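Local coordinates for protein F420-reducing hydrogenase, subunit beta (Methanothermobacter marburgensis, PDB 4OMF) that probably passes electrons between an iron-sulfur cluster and FAD so that coenzyme F420 can be reduced with hydrogen, at residues C[144-149]-C[185-190]. Sequence-based numbering, arbitrary orientation.
Sequences QTFICE and HGYEQA
Phe146 turns the edge of its ring toward the face of Tyr187, a T-shaped pair with centroids 5.4 Å apart and planes inclined at 75°. CE2 is the edge atom over the tyrosine face, 3.7 Å from Tyr187 CG and thus displaced toward the root of the phenol ring. Next to it, Phe146 CZ lies 3.6 Å from Tyr187 CB, the two side chains running past one another in opposite directions. Thr145 meets the same ring farther out and at about a right angle: with OG1 beside the backbone N (chi1 -63°), its methyl CG2 is left anti to that N and reaches 3.8 Å from Tyr187 CE1. This buried packing, within the C-terminal family region of the F420 hydrogenase/dehydrogenase beta subunit, joins helix 140-150 to the connection between strands 176-180 and 205-208, whose Gln189 borders the iron-sulfur cluster. Phe146 also meets Phe138 and Phe168 edge-to-face. Both polar ends look to other proteins of the assembly: Tyr187 OH bonds an acidic side chain of one neighbouring chain, and Thr145 OG1 a polar side chain of another as well as Thr141 O in its own helix. Spanning Tyr187, Gly186 N donates to the syn side of Glu188 OE2 (2.8 Å), 17° out of the carboxylate plane.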
ATOM      1  N   GLN C 144      10.965 -27.563 -11.775  1.00 18.67           N
ATOM      2  CA  GLN C 144      10.024 -28.265 -12.636  1.00 17.37           C
ATOM      3  C   GLN C 144      10.536 -28.396 -14.066  1.00 18.50           C
ATOM      4  O   GLN C 144      10.347 -29.438 -14.694  1.00 20.24           O
ATOM      5  CB  GLN C 144       8.660 -27.560 -12.627  1.00 19.77           C
ATOM      6  CG  GLN C 144       7.855 -27.842 -11.379  1.00 21.04           C
ATOM      7  CD  GLN C 144       6.598 -27.017 -11.321  1.00 23.19           C
ATOM      8  OE1 GLN C 144       6.624 -25.828 -11.636  1.00 21.33           O
ATOM      9  NE2 GLN C 144       5.478 -27.642 -10.932  1.00 23.37           N
ATOM     10  N   THR C 145      11.166 -27.346 -14.591  1.00 20.10           N
ATOM     11  CA  THR C 145      11.763 -27.441 -15.927  1.00 18.05           C
ATOM     12  C   THR C 145      12.814 -28.555 -15.974  1.00 18.20           C
ATOM     13  O   THR C 145      12.813 -29.365 -16.895  1.00 19.39           O
ATOM     14  CB  THR C 145      12.428 -26.124 -16.378  1.00 21.79           C
ATOM     15  OG1 THR C 145      11.433 -25.096 -16.477  1.00 21.57           O
ATOM     16  CG2 THR C 145      13.079 -26.304 -17.769  1.00 18.58           C
ATOM     17  N   PHE C 146      13.680 -28.608 -14.964  1.00 17.85           N
ATOM     18  CA  PHE C 146      14.694 -29.658 -14.920  1.00 18.18           C
ATOM     19  C   PHE C 146      14.035 -31.030 -14.896  1.00 22.25           C
ATOM     20  O   PHE C 146      14.383 -31.905 -15.683  1.00 20.50           O
ATOM     21  CB  PHE C 146      15.605 -29.518 -13.690  1.00 20.08           C
ATOM     22  CG  PHE C 146      16.275 -28.169 -13.563  1.00 21.52           C
ATOM     23  CD1 PHE C 146      16.765 -27.745 -12.344  1.00 22.64           C
ATOM     24  CD2 PHE C 146      16.427 -27.341 -14.661  1.00 17.55           C
ATOM     25  CE1 PHE C 146      17.380 -26.505 -12.216  1.00 25.41           C
ATOM     26  CE2 PHE C 146      17.028 -26.104 -14.532  1.00 17.93           C
ATOM     27  CZ  PHE C 146      17.507 -25.689 -13.314  1.00 19.42           C
ATOM     28  N   ILE C 147      13.068 -31.197 -13.991  1.00 19.13           N
ATOM     29  CA  ILE C 147      12.559 -32.527 -13.616  1.00 18.71           C
ATOM     30  C   ILE C 147      11.382 -32.995 -14.481  1.00 22.04           C
ATOM     31  O   ILE C 147      11.372 -34.129 -14.950  1.00 20.14           O
ATOM     32  CB  ILE C 147      12.147 -32.526 -12.122  1.00 20.91           C
ATOM     33  CG1 ILE C 147      13.403 -32.437 -11.246  1.00 21.89           C
ATOM     34  CG2 ILE C 147      11.289 -33.748 -11.773  1.00 22.21           C
ATOM     35  CD1 ILE C 147      13.149 -31.995  -9.815  1.00 21.29           C
ATOM     36  N   CYS C 148      10.413 -32.110 -14.704  1.00 21.46           N
ATOM     37  CA  CYS C 148       9.214 -32.468 -15.454  1.00 20.20           C
ATOM     38  C   CYS C 148       9.382 -32.348 -16.963  1.00 24.96           C
ATOM     39  O   CYS C 148       8.741 -33.081 -17.714  1.00 29.05           O
ATOM     40  CB  CYS C 148       8.026 -31.612 -15.010  1.00 19.83           C
ATOM     41  SG  CYS C 148       7.670 -31.683 -13.250  1.00 25.87           S
ATOM     42  N   GLU C 149      10.220 -31.415 -17.404  1.00 19.53           N
ATOM     43  CA  GLU C 149      10.345 -31.143 -18.835  1.00 25.97           C
ATOM     44  C   GLU C 149      11.616 -31.792 -19.384  1.00 26.28           C
ATOM     45  O   GLU C 149      11.528 -32.669 -20.236  1.00 25.08           O
ATOM     46  CB  GLU C 149      10.343 -29.636 -19.108  1.00 22.50           C
ATOM     47  CG  GLU C 149       9.152 -28.913 -18.484  1.00 22.27           C
ATOM     48  CD  GLU C 149       7.818 -29.255 -19.139  1.00 26.04           C
ATOM     49  OE1 GLU C 149       6.798 -29.232 -18.429  1.00 31.53           O
ATOM     50  OE2 GLU C 149       7.777 -29.519 -20.359  1.00 25.66           O
ATOM     51  N   HIS C 185      22.329 -23.106 -15.665  1.00 25.11           N
ATOM     52  CA  HIS C 185      22.679 -21.682 -15.722  1.00 24.08           C
ATOM     53  C   HIS C 185      21.608 -20.814 -16.358  1.00 24.66           C
ATOM     54  O   HIS C 185      21.152 -21.081 -17.473  1.00 27.33           O
ATOM     55  CB  HIS C 185      23.991 -21.481 -16.498  1.00 30.50           C
ATOM     56  CG  HIS C 185      25.190 -22.043 -15.801  1.00 36.94           C
ATOM     57  ND1 HIS C 185      25.139 -22.541 -14.518  1.00 36.59           N
ATOM     58  CD2 HIS C 185      26.472 -22.193 -16.212  1.00 38.88           C
ATOM     59  CE1 HIS C 185      26.337 -22.971 -14.165  1.00 41.12           C
ATOM     60  NE2 HIS C 185      27.163 -22.772 -15.176  1.00 43.20           N
ATOM     61  N   GLY C 186      21.220 -19.752 -15.667  1.00 25.40           N
ATOM     62  CA  GLY C 186      20.182 -18.891 -16.191  1.00 24.86           C
ATOM     63  C   GLY C 186      18.830 -19.245 -15.612  1.00 24.87           C
ATOM     64  O   GLY C 186      17.884 -18.488 -15.772  1.00 23.83           O
ATOM     65  N   TYR C 187      18.730 -20.394 -14.945  1.00 21.20           N
ATOM     66  CA  TYR C 187      17.473 -20.770 -14.299  1.00 18.43           C
ATOM     67  C   TYR C 187      17.452 -20.444 -12.800  1.00 16.51           C
ATOM     68  O   TYR C 187      16.392 -20.500 -12.173  1.00 18.90           O
ATOM     69  CB  TYR C 187      17.192 -22.262 -14.482  1.00 17.05           C
ATOM     70  CG  TYR C 187      16.853 -22.682 -15.889  1.00 18.71           C
ATOM     71  CD1 TYR C 187      15.523 -22.717 -16.334  1.00 19.24           C
ATOM     72  CD2 TYR C 187      17.859 -23.078 -16.778  1.00 21.55           C
ATOM     73  CE1 TYR C 187      15.207 -23.134 -17.623  1.00 20.51           C
ATOM     74  CE2 TYR C 187      17.542 -23.486 -18.080  1.00 21.11           C
ATOM     75  CZ  TYR C 187      16.212 -23.512 -18.484  1.00 19.06           C
ATOM     76  OH  TYR C 187      15.916 -23.911 -19.772  1.00 20.97           O
ATOM     77  N   GLU C 188      18.622 -20.145 -12.233  1.00 19.41           N
ATOM     78  CA  GLU C 188      18.721 -19.772 -10.810  1.00 19.50           C
ATOM     79  C   GLU C 188      18.253 -18.315 -10.580  1.00 18.68           C
ATOM     80  O   GLU C 188      18.195 -17.529 -11.537  1.00 19.61           O
ATOM     81  CB  GLU C 188      20.155 -19.966 -10.304  1.00 20.09           C
ATOM     82  CG  GLU C 188      21.151 -18.856 -10.645  1.00 24.77           C
ATOM     83  CD  GLU C 188      21.570 -18.787 -12.107  1.00 27.92           C
ATOM     84  OE1 GLU C 188      22.134 -17.731 -12.505  1.00 27.64           O
ATOM     85  OE2 GLU C 188      21.360 -19.770 -12.862  1.00 25.79           O
ATOM     86  N   GLN C 189      17.889 -17.952  -9.344  1.00 17.55           N
ATOM     87  CA  GLN C 189      17.442 -16.570  -9.098  1.00 18.78           C
ATOM     88  C   GLN C 189      18.614 -15.601  -9.357  1.00 19.14           C
ATOM     89  O   GLN C 189      19.765 -15.927  -9.075  1.00 16.13           O
ATOM     90  CB  GLN C 189      16.881 -16.401  -7.684  1.00 19.02           C
ATOM     91  CG  GLN C 189      17.889 -16.702  -6.564  1.00 19.14           C
ATOM     92  CD  GLN C 189      17.360 -16.399  -5.172  1.00 18.27           C
ATOM     93  OE1 GLN C 189      16.252 -15.881  -5.006  1.00 16.63           O
ATOM     94  NE2 GLN C 189      18.150 -16.742  -4.155  1.00 19.03           N
ATOM     95  N   ALA C 190      18.329 -14.447  -9.972  1.00 17.13           N
ATOM     96  CA  ALA C 190      19.397 -13.522 -10.374  1.00 20.85           C
ATOM     97  C   ALA C 190      20.174 -12.975  -9.173  1.00 17.57           C
ATOM     98  O   ALA C 190      21.322 -12.550  -9.311  1.00 21.37           O
ATOM     99  CB  ALA C 190      18.826 -12.375 -11.180  1.00 24.00           C
TER